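Long-range contacts in putative glutathionylspermidine synthase (Methylobacillus flagellatus, PDB 3N6X), which probably acts as an ATP-dependent ligase related to glutathionylspermidine synthase, built on a circularly permuted ATP-grasp fold: residues R51-T56 / M180-P185; L204-A209 / F432-K437; R255-Y260 / L299-N304; V366-Q371 / I404-L409. All blocks are in the same frame, centred on the assembly; numbering follows the deposited sequence.

Contact 1. Residues R51-T56 / M180-P185; sequences RRVGIT and MMRLFP
Leu-183 CD2 is the apolar hub between residues 51-56 and 180-185. Leu-183 CD2 lies 3.9 Å from Arg-52 CD and 4.1 Å from Val-53 CG1, so it meets both the aliphatic part of the arginine and a branched side chain that crosses the leucine at about a right angle. Val-53 CG1 also approaches Arg-182 CD at 4.3 Å, where the methylene lengths of a long, extended arginine add apolar surface at the border of the patch. Two helix ends meet here. Helix 42-53 stops just before Gly-54, whose positive phi suits a glycine, and helix 170-183 gives way to Phe-184.

The polar component comes from Arg-52, whose chain runs extended from CG to NE toward the second helix end, where its guanidinium lies. Arg-52 NH1 is 2.9 Å from Leu-183 O, with the oxygen at the edge of the guanidinium, but the angle is too poor for a hydrogen bond. Attraction between the positive group and this terminal helix carbonyl is nevertheless likely. Arg-52 NH1 also comes obliquely to within 3.9 Å of Phe-184 CD1. The phenyl ring has Leu-183 CB over the centre of one face, 3.5 Å above its plane, and makes an edge-to-face contact with Trp-30.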
loop_
_atom_site.group_PDB
_atom_site.type_symbol
_atom_site.label_atom_id
_atom_site.label_comp_id
_atom_site.label_asym_id
_atom_site.label_seq_id
_atom_site.Cartn_x
_atom_site.Cartn_y
_atom_site.Cartn_z
ATOM N N ARG A 51 -25.450 -10.647 -15.366
ATOM C CA ARG A 51 -26.568 -11.571 -15.118
ATOM C C ARG A 51 -26.706 -11.925 -13.632
ATOM O O ARG A 51 -27.826 -11.975 -13.115
ATOM C CB ARG A 51 -26.398 -12.868 -15.930
ATOM C CG ARG A 51 -26.781 -12.757 -17.403
ATOM C CD ARG A 51 -26.873 -14.132 -18.065
ATOM N NE ARG A 51 -25.813 -15.047 -17.614
ATOM C CZ ARG A 51 -24.634 -15.186 -18.217
ATOM N NH1 ARG A 51 -24.356 -14.488 -19.313
ATOM N NH2 ARG A 51 -23.729 -16.027 -17.734
ATOM N N ARG A 52 -25.567 -12.189 -12.957
ATOM C CA ARG A 52 -25.555 -12.585 -11.552
ATOM C C ARG A 52 -25.585 -11.387 -10.592
ATOM O O ARG A 52 -26.438 -11.343 -9.705
ATOM C CB ARG A 52 -24.345 -13.491 -11.242
ATOM C CG ARG A 52 -24.369 -14.855 -11.930
ATOM C CD ARG A 52 -23.300 -15.753 -11.341
ATOM N NE ARG A 52 -23.022 -16.923 -12.175
ATOM C CZ ARG A 52 -22.251 -17.939 -11.793
ATOM N NH1 ARG A 52 -21.697 -17.943 -10.585
ATOM N NH2 ARG A 52 -22.042 -18.965 -12.608
ATOM N N VAL A 53 -24.628 -10.443 -10.733
ATOM C CA VAL A 53 -24.513 -9.315 -9.798
ATOM C C VAL A 53 -24.824 -7.896 -10.361
ATOM O O VAL A 53 -24.690 -6.908 -9.635
ATOM C CB VAL A 53 -23.240 -9.367 -8.886
ATOM C CG1 VAL A 53 -23.328 -10.517 -7.882
ATOM C CG2 VAL A 53 -21.959 -9.456 -9.709
ATOM N N GLY A 54 -25.306 -7.829 -11.604
ATOM C CA GLY A 54 -25.728 -6.580 -12.241
ATOM C C GLY A 54 -24.644 -5.538 -12.440
ATOM O O GLY A 54 -24.912 -4.339 -12.328
ATOM N N ILE A 55 -23.414 -5.982 -12.763
ATOM C CA ILE A 55 -22.277 -5.081 -12.985
ATOM C C ILE A 55 -22.142 -4.685 -14.467
ATOM O O ILE A 55 -22.288 -5.531 -15.353
ATOM C CB ILE A 55 -20.961 -5.705 -12.445
ATOM C CG1 ILE A 55 -20.954 -5.774 -10.910
ATOM C CG2 ILE A 55 -19.736 -4.953 -12.967
ATOM C CD1 ILE A 55 -19.808 -6.601 -10.354
ATOM N N THR A 56 -21.802 -3.404 -14.719
ATOM C CA THR A 56 -21.524 -2.870 -16.060
ATOM C C THR A 56 -20.230 -2.027 -16.007
ATOM O O THR A 56 -20.184 -1.018 -15.289
ATOM C CB THR A 56 -22.733 -2.074 -16.607
ATOM O OG1 THR A 56 -23.181 -1.142 -15.614
ATOM C CG2 THR A 56 -23.887 -2.980 -17.039
HETATM N N MSE A 180 -16.085 -12.857 -4.681
HETATM C CA MSE A 180 -15.680 -14.190 -5.137
HETATM C C MSE A 180 -16.470 -15.281 -4.425
HETATM O O MSE A 180 -16.843 -16.276 -5.052
HETATM C CB MSE A 180 -14.166 -14.408 -4.916
HETATM C CG MSE A 180 -13.294 -13.612 -5.877
HETATM SE SE MSE A 180 -13.339 -14.223 -7.735
HETATM C CE MSE A 180 -12.650 -15.968 -7.518
HETATM N N MSE A 181 -16.692 -15.112 -3.096
HETATM C CA MSE A 181 -17.454 -16.057 -2.279
HETATM C C MSE A 181 -18.941 -16.065 -2.701
HETATM O O MSE A 181 -19.585 -17.117 -2.682
HETATM C CB MSE A 181 -17.311 -15.715 -0.781
HETATM C CG MSE A 181 -18.083 -16.692 0.144
HETATM SE SE MSE A 181 -17.480 -18.581 -0.033
HETATM C CE MSE A 181 -15.880 -18.426 1.043
ATOM N N ARG A 182 -19.473 -14.892 -3.089
ATOM C CA ARG A 182 -20.862 -14.753 -3.524
ATOM C C ARG A 182 -21.057 -15.410 -4.911
ATOM O O ARG A 182 -22.031 -16.128 -5.110
ATOM C CB ARG A 182 -21.243 -13.263 -3.562
ATOM C CG ARG A 182 -22.725 -12.968 -3.672
ATOM C CD ARG A 182 -22.928 -11.461 -3.715
ATOM N NE ARG A 182 -24.320 -11.067 -3.483
ATOM C CZ ARG A 182 -24.762 -9.818 -3.594
ATOM N NH1 ARG A 182 -23.931 -8.839 -3.937
ATOM N NH2 ARG A 182 -26.038 -9.536 -3.363
ATOM N N LEU A 183 -20.110 -15.191 -5.846
ATOM C CA LEU A 183 -20.198 -15.755 -7.192
ATOM C C LEU A 183 -19.888 -17.247 -7.226
ATOM O O LEU A 183 -20.623 -18.001 -7.863
ATOM C CB LEU A 183 -19.245 -15.021 -8.161
ATOM C CG LEU A 183 -19.551 -13.565 -8.506
ATOM C CD1 LEU A 183 -18.365 -12.929 -9.217
ATOM C CD2 LEU A 183 -20.806 -13.442 -9.362
ATOM N N PHE A 184 -18.740 -17.671 -6.629
ATOM C CA PHE A 184 -18.268 -19.058 -6.755
ATOM C C PHE A 184 -17.975 -19.772 -5.408
ATOM O O PHE A 184 -16.838 -20.204 -5.176
ATOM C CB PHE A 184 -17.040 -19.125 -7.690
ATOM C CG PHE A 184 -17.033 -18.106 -8.810
ATOM C CD1 PHE A 184 -17.856 -18.262 -9.922
ATOM C CD2 PHE A 184 -16.195 -16.999 -8.758
ATOM C CE1 PHE A 184 -17.842 -17.324 -10.963
ATOM C CE2 PHE A 184 -16.175 -16.067 -9.804
ATOM C CZ PHE A 184 -16.993 -16.240 -10.904
ATOM N N PRO A 185 -19.008 -20.015 -4.553
ATOM C CA PRO A 185 -18.749 -20.714 -3.278
ATOM C C PRO A 185 -18.062 -22.067 -3.456
ATOM O O PRO A 185 -17.183 -22.414 -2.668
ATOM C CB PRO A 185 -20.153 -20.857 -2.657
ATOM C CG PRO A 185 -21.110 -20.616 -3.782
ATOM C CD PRO A 185 -20.432 -19.637 -4.677
#

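Contact 2. Residues L204-A209 / F432-K437; sequences LNNLRA and FVLSGK
Asn-206 OD1 lies 3.4 Å from Leu-434 CB, the nearest approach of this buried amide to residues 432-437. The oxygen also points into the neighbourhood of the Ser-435 backbone, but at 4.1 Å from Ser-435 N it is too far for a hydrogen bond, so the fit is by shape. With CG anti to the carbonyl carbon (chi1 -80°), the side chain leans from its helix toward the strand end, and the Asn-206 and Leu-434 side chains cross at about a right angle. Asn-206 CG then sits 3.9 Å from Gly-436 CA. Here glycine is well suited, because a beta carbon at this position would stand 2.7 Å from Asn-206 ND2, a clash; its psi of -110° is also unusual for other residues.

Gly-436 begins the turn of a beta-hairpin that joins strand 423-435 to strand 439-441, with Leu-434 backbone-bonded to Ser-440. The sheet is covered by a helix on each side: Leu-434 faces helix 199-209, touching Tyr-199 and Val-202, whereas Val-433 and Ser-435 pack on helix 81-105.

Farther along, the small Ala-209 leaves room for the aliphatic chain of Lys-437, whose CE comes 3.9 Å from Ala-209 CB. Lys-437 CE also lies 3.7 Å from Ala-209 O, though this exposed lysine is poorly ordered. Arg-208 O and Gly-436 O are each hydrogen-bonded to a glycerol, probably from the crystallisation liquor.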
loop_
_atom_site.group_PDB
_atom_site.type_symbol
_atom_site.label_atom_id
_atom_site.label_comp_id
_atom_site.label_asym_id
_atom_site.label_seq_id
_atom_site.Cartn_x
_atom_site.Cartn_y
_atom_site.Cartn_z
ATOM N N LEU A 204 -8.275 -2.648 14.935
ATOM C CA LEU A 204 -8.817 -2.011 16.137
ATOM C C LEU A 204 -8.040 -2.447 17.386
ATOM O O LEU A 204 -7.696 -1.613 18.215
ATOM C CB LEU A 204 -10.323 -2.317 16.293
ATOM C CG LEU A 204 -10.988 -1.806 17.595
ATOM C CD1 LEU A 204 -10.822 -0.283 17.757
ATOM C CD2 LEU A 204 -12.431 -2.187 17.648
ATOM N N ASN A 205 -7.729 -3.738 17.495
ATOM C CA ASN A 205 -6.973 -4.261 18.634
ATOM C C ASN A 205 -5.559 -3.659 18.708
ATOM O O ASN A 205 -5.103 -3.305 19.797
ATOM C CB ASN A 205 -6.916 -5.770 18.576
ATOM C CG ASN A 205 -6.381 -6.375 19.825
ATOM O OD1 ASN A 205 -6.966 -6.235 20.906
ATOM N ND2 ASN A 205 -5.216 -7.010 19.715
ATOM N N ASN A 206 -4.900 -3.489 17.550
ATOM C CA ASN A 206 -3.590 -2.847 17.471
ATOM C C ASN A 206 -3.651 -1.363 17.852
ATOM O O ASN A 206 -2.696 -0.854 18.449
ATOM C CB ASN A 206 -2.989 -3.006 16.069
ATOM C CG ASN A 206 -2.346 -4.356 15.797
ATOM O OD1 ASN A 206 -1.938 -4.651 14.682
ATOM N ND2 ASN A 206 -2.280 -5.212 16.789
ATOM N N LEU A 207 -4.750 -0.651 17.477
ATOM C CA LEU A 207 -4.894 0.782 17.828
ATOM C C LEU A 207 -5.068 0.956 19.349
ATOM O O LEU A 207 -4.508 1.884 19.925
ATOM C CB LEU A 207 -6.052 1.455 17.059
ATOM C CG LEU A 207 -5.858 1.600 15.538
ATOM C CD1 LEU A 207 -7.119 2.092 14.870
ATOM C CD2 LEU A 207 -4.710 2.528 15.216
ATOM N N ARG A 208 -5.811 0.038 19.993
ATOM C CA ARG A 208 -6.016 0.048 21.447
ATOM C C ARG A 208 -4.685 -0.170 22.171
ATOM O O ARG A 208 -4.450 0.410 23.230
ATOM C CB ARG A 208 -7.015 -1.052 21.859
ATOM C CG ARG A 208 -8.438 -0.818 21.371
ATOM C CD ARG A 208 -9.313 -2.037 21.599
ATOM N NE ARG A 208 -9.775 -2.113 22.985
ATOM C CZ ARG A 208 -9.296 -2.961 23.885
ATOM N NH1 ARG A 208 -8.355 -3.836 23.548
ATOM N NH2 ARG A 208 -9.754 -2.944 25.129
ATOM N N ALA A 209 -3.815 -1.017 21.589
ATOM C CA ALA A 209 -2.516 -1.382 22.149
ATOM C C ALA A 209 -1.527 -0.212 22.150
ATOM O O ALA A 209 -0.528 -0.252 22.879
ATOM C CB ALA A 209 -1.937 -2.566 21.375
ATOM N N PHE A 432 -0.764 -5.486 3.687
ATOM C CA PHE A 432 -0.797 -4.427 4.685
ATOM C C PHE A 432 -0.192 -4.909 5.983
ATOM O O PHE A 432 -0.741 -5.794 6.620
ATOM C CB PHE A 432 -2.248 -3.938 4.903
ATOM C CG PHE A 432 -2.885 -3.344 3.663
ATOM C CD1 PHE A 432 -3.479 -4.164 2.702
ATOM C CD2 PHE A 432 -2.853 -1.970 3.433
ATOM C CE1 PHE A 432 -4.029 -3.619 1.537
ATOM C CE2 PHE A 432 -3.408 -1.426 2.269
ATOM C CZ PHE A 432 -3.990 -2.253 1.328
ATOM N N VAL A 433 0.948 -4.354 6.366
ATOM C CA VAL A 433 1.617 -4.770 7.587
ATOM C C VAL A 433 1.065 -3.978 8.762
ATOM O O VAL A 433 1.054 -2.738 8.727
ATOM C CB VAL A 433 3.163 -4.655 7.481
ATOM C CG1 VAL A 433 3.828 -5.106 8.771
ATOM C CG2 VAL A 433 3.694 -5.454 6.299
ATOM N N LEU A 434 0.641 -4.691 9.822
ATOM C CA LEU A 434 0.072 -4.070 11.015
ATOM C C LEU A 434 1.001 -4.175 12.194
ATOM O O LEU A 434 1.408 -5.270 12.549
ATOM C CB LEU A 434 -1.308 -4.695 11.338
ATOM C CG LEU A 434 -2.378 -4.559 10.223
ATOM C CD1 LEU A 434 -3.648 -5.276 10.606
ATOM C CD2 LEU A 434 -2.687 -3.085 9.921
ATOM N N SER A 435 1.354 -3.042 12.796
ATOM C CA SER A 435 2.234 -3.010 13.968
ATOM C C SER A 435 1.514 -2.392 15.158
ATOM O O SER A 435 1.092 -1.240 15.106
ATOM C CB SER A 435 3.512 -2.212 13.682
ATOM O OG SER A 435 4.171 -2.621 12.497
ATOM N N GLY A 436 1.376 -3.170 16.207
ATOM C CA GLY A 436 0.809 -2.743 17.476
ATOM C C GLY A 436 1.767 -3.165 18.555
ATOM O O GLY A 436 2.918 -2.712 18.566
ATOM N N LYS A 437 1.377 -4.146 19.369
ATOM C CA LYS A 437 2.340 -4.725 20.303
ATOM C C LYS A 437 3.131 -5.791 19.570
ATOM O O LYS A 437 4.290 -6.034 19.898
ATOM C CB LYS A 437 1.660 -5.258 21.572
ATOM C CG LYS A 437 1.598 -4.191 22.674
ATOM C CD LYS A 437 0.722 -4.603 23.859
ATOM C CE LYS A 437 0.148 -3.404 24.599
ATOM N NZ LYS A 437 1.207 -2.555 25.219
#

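Contact 3. Residues R255-Y260 / L299-N304. With SO4 (sulfate ion), chain C.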
loop_
_atom_site.group_PDB
_atom_site.type_symbol
_atom_site.label_atom_id
_atom_site.label_comp_id
_atom_site.label_asym_id
_atom_site.label_seq_id
_atom_site.Cartn_x
_atom_site.Cartn_y
_atom_site.Cartn_z
ATOM N N ARG A 255 -8.410 20.395 25.120
ATOM C CA ARG A 255 -8.245 21.157 26.365
ATOM C C ARG A 255 -7.498 20.381 27.432
ATOM O O ARG A 255 -7.677 19.172 27.561
ATOM C CB ARG A 255 -9.551 21.784 26.899
ATOM C CG ARG A 255 -10.541 20.811 27.444
ATOM C CD ARG A 255 -11.558 21.510 28.316
ATOM N NE ARG A 255 -12.842 20.832 28.240
ATOM C CZ ARG A 255 -13.146 19.753 28.943
ATOM N NH1 ARG A 255 -12.289 19.270 29.831
ATOM N NH2 ARG A 255 -14.330 19.170 28.796
ATOM N N ASN A 256 -6.640 21.088 28.179
ATOM C CA ASN A 256 -5.802 20.543 29.247
ATOM C C ASN A 256 -5.155 19.194 28.913
ATOM O O ASN A 256 -5.288 18.200 29.644
ATOM C CB ASN A 256 -6.527 20.564 30.583
ATOM C CG ASN A 256 -6.869 21.968 31.022
ATOM O OD1 ASN A 256 -6.151 22.941 30.733
ATOM N ND2 ASN A 256 -7.977 22.108 31.701
ATOM N N ASN A 257 -4.396 19.188 27.794
ATOM C CA ASN A 257 -3.644 18.027 27.312
ATOM C C ASN A 257 -4.509 16.798 27.050
ATOM O O ASN A 257 -4.114 15.667 27.352
ATOM C CB ASN A 257 -2.466 17.703 28.236
ATOM C CG ASN A 257 -1.372 16.939 27.542
ATOM O OD1 ASN A 257 -1.151 17.093 26.341
ATOM N ND2 ASN A 257 -0.685 16.071 28.280
ATOM N N ALA A 258 -5.673 17.012 26.462
ATOM C CA ALA A 258 -6.574 15.927 26.135
ATOM C C ALA A 258 -7.413 16.314 24.947
ATOM O O ALA A 258 -7.599 17.503 24.682
ATOM C CB ALA A 258 -7.465 15.595 27.331
ATOM N N VAL A 259 -7.898 15.316 24.213
ATOM C CA VAL A 259 -8.761 15.514 23.051
ATOM C C VAL A 259 -10.103 14.934 23.418
ATOM O O VAL A 259 -10.164 13.833 23.996
ATOM C CB VAL A 259 -8.164 14.832 21.772
ATOM C CG1 VAL A 259 -9.101 14.975 20.572
ATOM C CG2 VAL A 259 -6.787 15.398 21.449
ATOM N N TYR A 260 -11.184 15.669 23.116
ATOM C CA TYR A 260 -12.532 15.237 23.440
ATOM C C TYR A 260 -13.380 15.149 22.214
ATOM O O TYR A 260 -13.209 15.932 21.289
ATOM C CB TYR A 260 -13.180 16.212 24.449
ATOM C CG TYR A 260 -12.494 16.217 25.794
ATOM C CD1 TYR A 260 -12.864 15.321 26.791
ATOM C CD2 TYR A 260 -11.447 17.091 26.058
ATOM C CE1 TYR A 260 -12.182 15.267 28.002
ATOM C CE2 TYR A 260 -10.782 17.071 27.281
ATOM C CZ TYR A 260 -11.143 16.146 28.246
ATOM O OH TYR A 260 -10.499 16.118 29.449
ATOM N N LEU A 299 -1.509 18.544 17.798
ATOM C CA LEU A 299 -0.098 18.187 17.821
ATOM C C LEU A 299 0.518 18.298 19.221
ATOM O O LEU A 299 1.242 17.390 19.639
ATOM C CB LEU A 299 0.704 19.008 16.793
ATOM C CG LEU A 299 2.202 18.649 16.701
ATOM C CD1 LEU A 299 2.407 17.205 16.182
ATOM C CD2 LEU A 299 2.945 19.657 15.867
ATOM N N SER A 300 0.182 19.376 19.965
ATOM C CA SER A 300 0.663 19.582 21.342
ATOM C C SER A 300 0.228 18.450 22.304
ATOM O O SER A 300 1.026 18.023 23.141
ATOM C CB SER A 300 0.201 20.940 21.873
ATOM O OG SER A 300 0.490 21.086 23.255
ATOM N N VAL A 301 -1.038 17.978 22.189
ATOM C CA VAL A 301 -1.564 16.873 23.030
ATOM C C VAL A 301 -0.780 15.571 22.736
ATOM O O VAL A 301 -0.433 14.827 23.654
ATOM C CB VAL A 301 -3.105 16.674 22.822
ATOM C CG1 VAL A 301 -3.644 15.555 23.702
ATOM C CG2 VAL A 301 -3.859 17.968 23.089
ATOM N N TYR A 302 -0.529 15.311 21.459
ATOM C CA TYR A 302 0.208 14.148 20.992
ATOM C C TYR A 302 1.661 14.206 21.483
ATOM O O TYR A 302 2.149 13.237 22.063
ATOM C CB TYR A 302 0.139 14.077 19.454
ATOM C CG TYR A 302 0.910 12.927 18.841
ATOM C CD1 TYR A 302 0.766 11.624 19.330
ATOM C CD2 TYR A 302 1.702 13.117 17.709
ATOM C CE1 TYR A 302 1.431 10.553 18.736
ATOM C CE2 TYR A 302 2.341 12.047 17.085
ATOM C CZ TYR A 302 2.209 10.768 17.605
ATOM O OH TYR A 302 2.835 9.719 16.994
ATOM N N ARG A 303 2.329 15.368 21.301
ATOM C CA ARG A 303 3.715 15.577 21.749
ATOM C C ARG A 303 3.845 15.429 23.269
ATOM O O ARG A 303 4.896 14.998 23.739
ATOM C CB ARG A 303 4.225 16.966 21.314
ATOM C CG ARG A 303 4.594 17.077 19.822
ATOM C CD ARG A 303 4.954 18.508 19.404
ATOM N NE ARG A 303 5.647 19.253 20.467
ATOM C CZ ARG A 303 6.959 19.207 20.687
ATOM N NH1 ARG A 303 7.745 18.469 19.915
ATOM N NH2 ARG A 303 7.491 19.889 21.690
ATOM N N ASN A 304 2.759 15.741 24.036
ATOM C CA ASN A 304 2.756 15.667 25.510
ATOM C C ASN A 304 2.067 14.432 26.106
ATOM O O ASN A 304 1.814 14.388 27.317
ATOM C CB ASN A 304 2.226 16.962 26.131
ATOM C CG ASN A 304 3.170 18.117 25.943
ATOM O OD1 ASN A 304 4.167 18.238 26.636
ATOM N ND2 ASN A 304 2.917 18.945 24.948
HETATM S S SO4 C . 4.137 21.943 23.025
HETATM O O1 SO4 C . 3.687 20.951 22.040
HETATM O O2 SO4 C . 5.077 21.319 23.971
HETATM O O3 SO4 C . 4.809 23.053 22.326
HETATM O O4 SO4 C . 2.968 22.463 23.774
HETATM O O HOH W 1 -0.838 19.747 25.610
#
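Asn-257, at the tight turn of a beta-hairpin, reaches across to Val-301 and Asn-304 at the end of helix 298-303. Asn-256 and Asn-257 both have left-handed backbone angles, as in a type I' turn, and asparagine tolerates that conformation well. From CB, the side chain places Asn-257 CG anti to the backbone N (chi1 -156°), 3.9 Å from Asn-304 CB. Beyond it, Asn-257 OD1 lies 3.3 Å from Val-301 CA and accepts a hydrogen bond from a water that also donates to Ser-300 OG. On the other branch, Asn-257 ND2 donates a nearly straight bond of 3.2 Å to Asn-304 O, approaching from above the carbonyl plane. An alanine in place of Asn-257 would probably leave Asn-304 O without this donor and the water without one of its two partners, weakening the polar tie.

Val-259 CG2 packs 3.9 Å from Val-301 CG1, and Val-254 of the paired hairpin strand touches both valines. Asn-304 ND2 donates a 2.8 Å hydrogen bond to Ser-300 O. A sulfate, probably from the crystallisation liquor, sits at this end: Ser-300 OG donates to its O4 at 2.9 Å, and Arg-303 NE points almost straight at sulfate O1, 3.0 Å away.

Contact 4. Residues V366-Q371 / I404-L409; sequences VVKEVQ and IAQPTL
Lys-368 and Gln-406 each hold CG anti to the carbonyl carbon (chi1 -44° and -71°), and both chains run extended beyond it; as the two residues lie on the same face of adjacent strands, their ends meet. Lys-368 NZ donates to Gln-406 OE1 at 2.9 Å from above the amide carbonyl plane, 36° out of it. The far branch of this amide is secured too, since Gln-406 NE2 is hydrogen-bonded to Thr-346. On the same face, Ile-404 CD1 lies 3.9 Å from Lys-368 CD, flanking the aliphatic part of the lysine. A methionine in place of Lys-368 would probably leave Gln-406 OE1 without this donor and let the glutamine end turn more easily.

Four backbone bonds join the strands beneath: Val-366 and Gln-406 bond reciprocally, as do Lys-368 and Ile-404. Between them, Val-367 and Ala-405 form a non-hydrogen-bonded pair on the other face, with Val-367 CG2 3.9 Å from Ala-405 CB. Compact apolar residues suit that face, where helices 352-360 and 386-398 cover it through Val-358, Phe-392 and Ile-396. An antiparallel four-stranded sheet backed by two helices is typical of an ATP-grasp subdomain, which in relatives closes over the nucleotide.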
loop_
_atom_site.group_PDB
_atom_site.type_symbol
_atom_site.label_atom_id
_atom_site.label_comp_id
_atom_site.label_asym_id
_atom_site.label_seq_id
_atom_site.Cartn_x
_atom_site.Cartn_y
_atom_site.Cartn_z
ATOM N N VAL A 366 11.983 2.730 -17.262
ATOM C CA VAL A 366 10.613 3.107 -16.946
ATOM C C VAL A 366 10.694 4.380 -16.129
ATOM O O VAL A 366 11.339 4.394 -15.079
ATOM C CB VAL A 366 9.863 1.979 -16.167
ATOM C CG1 VAL A 366 8.517 2.476 -15.640
ATOM C CG2 VAL A 366 9.678 0.744 -17.038
ATOM N N VAL A 367 10.082 5.457 -16.613
ATOM C CA VAL A 367 10.129 6.740 -15.908
ATOM C C VAL A 367 8.760 7.077 -15.381
ATOM O O VAL A 367 7.781 6.893 -16.088
ATOM C CB VAL A 367 10.728 7.879 -16.788
ATOM C CG1 VAL A 367 10.975 9.137 -15.965
ATOM C CG2 VAL A 367 12.012 7.422 -17.473
ATOM N N LYS A 368 8.677 7.499 -14.111
ATOM C CA LYS A 368 7.404 7.817 -13.468
ATOM C C LYS A 368 7.498 9.151 -12.782
ATOM O O LYS A 368 8.548 9.477 -12.234
ATOM C CB LYS A 368 7.045 6.759 -12.393
ATOM C CG LYS A 368 7.248 5.301 -12.768
ATOM C CD LYS A 368 7.300 4.451 -11.498
ATOM C CE LYS A 368 7.371 2.980 -11.789
ATOM N NZ LYS A 368 7.516 2.188 -10.542
ATOM N N GLU A 369 6.373 9.881 -12.699
ATOM C CA GLU A 369 6.353 11.113 -11.924
ATOM C C GLU A 369 6.060 10.824 -10.458
ATOM O O GLU A 369 5.394 9.839 -10.148
ATOM C CB GLU A 369 5.401 12.182 -12.505
ATOM C CG GLU A 369 4.226 11.651 -13.300
ATOM C CD GLU A 369 3.338 12.730 -13.893
ATOM O OE1 GLU A 369 3.855 13.576 -14.660
ATOM O OE2 GLU A 369 2.113 12.701 -13.627
ATOM N N VAL A 370 6.621 11.633 -9.558
ATOM C CA VAL A 370 6.468 11.450 -8.120
ATOM C C VAL A 370 5.042 11.842 -7.670
ATOM O O VAL A 370 4.262 10.962 -7.305
ATOM C CB VAL A 370 7.585 12.198 -7.338
ATOM C CG1 VAL A 370 7.333 12.156 -5.829
ATOM C CG2 VAL A 370 8.962 11.625 -7.672
ATOM N N GLN A 371 4.701 13.163 -7.735
ATOM C CA GLN A 371 3.380 13.698 -7.362
ATOM C C GLN A 371 3.197 15.108 -7.920
ATOM O O GLN A 371 4.048 15.973 -7.707
ATOM C CB GLN A 371 3.194 13.704 -5.831
ATOM N N ILE A 404 11.348 9.849 -11.270
ATOM C CA ILE A 404 12.213 8.763 -10.856
ATOM C C ILE A 404 12.217 7.793 -12.006
ATOM O O ILE A 404 11.305 7.834 -12.837
ATOM C CB ILE A 404 11.794 8.078 -9.508
ATOM C CG1 ILE A 404 10.366 7.515 -9.556
ATOM C CG2 ILE A 404 12.014 8.984 -8.309
ATOM C CD1 ILE A 404 10.330 6.016 -9.603
ATOM N N ALA A 405 13.235 6.950 -12.097
ATOM C CA ALA A 405 13.296 5.952 -13.164
ATOM C C ALA A 405 13.819 4.643 -12.632
ATOM O O ALA A 405 14.604 4.633 -11.694
ATOM C CB ALA A 405 14.166 6.446 -14.321
ATOM N N GLN A 406 13.347 3.536 -13.195
ATOM C CA GLN A 406 13.774 2.205 -12.788
ATOM C C GLN A 406 14.014 1.367 -14.035
ATOM O O GLN A 406 13.418 1.645 -15.079
ATOM C CB GLN A 406 12.688 1.542 -11.914
ATOM C CG GLN A 406 12.538 2.159 -10.515
ATOM C CD GLN A 406 11.266 1.731 -9.827
ATOM O OE1 GLN A 406 10.272 1.371 -10.466
ATOM N NE2 GLN A 406 11.247 1.825 -8.503
ATOM N N PRO A 407 14.852 0.312 -13.966
ATOM C CA PRO A 407 14.983 -0.572 -15.132
ATOM C C PRO A 407 13.654 -1.280 -15.413
ATOM O O PRO A 407 12.872 -1.485 -14.483
ATOM C CB PRO A 407 16.068 -1.559 -14.704
ATOM C CG PRO A 407 16.002 -1.574 -13.217
ATOM C CD PRO A 407 15.622 -0.192 -12.809
ATOM N N THR A 408 13.360 -1.586 -16.693
ATOM C CA THR A 408 12.113 -2.285 -17.053
ATOM C C THR A 408 12.201 -3.729 -16.569
ATOM O O THR A 408 13.074 -4.480 -17.012
ATOM C CB THR A 408 11.806 -2.148 -18.566
ATOM O OG1 THR A 408 11.788 -0.757 -18.910
ATOM C CG2 THR A 408 10.466 -2.789 -18.955
ATOM N N LEU A 409 11.370 -4.074 -15.575
ATOM C CA LEU A 409 11.400 -5.386 -14.931
ATOM C C LEU A 409 10.517 -6.386 -15.650
ATOM O O LEU A 409 9.461 -6.011 -16.176
ATOM C CB LEU A 409 10.953 -5.270 -13.458
ATOM C CG LEU A 409 11.837 -4.445 -12.519
ATOM C CD1 LEU A 409 11.098 -4.119 -11.241
ATOM C CD2 LEU A 409 13.133 -5.168 -12.200
#

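Overall arrangement
Contacts 2 and 4 lie nearer the centre of the chain, on opposite sides of it, while contacts 1 and 3 are more peripheral; each mixes buried and exposed residues. No secondary-structure element is shared. Contact 1 brings two helix ends together, contacts 2 and 3 set a helix against a hairpin turn, and contact 4 pairs neighbouring strands. Their chemistry follows: contact 4 rests on regular backbone bonds and buries the most surface, contact 2 relies on close fit, without a hydrogen bond between its segments, contact 3 uses a side-chain amide, a bridging water and a pair of valines, and contact 1 combines leucine packing with an arginine. Contacts 2 and 3 have centres about 22 Å apart.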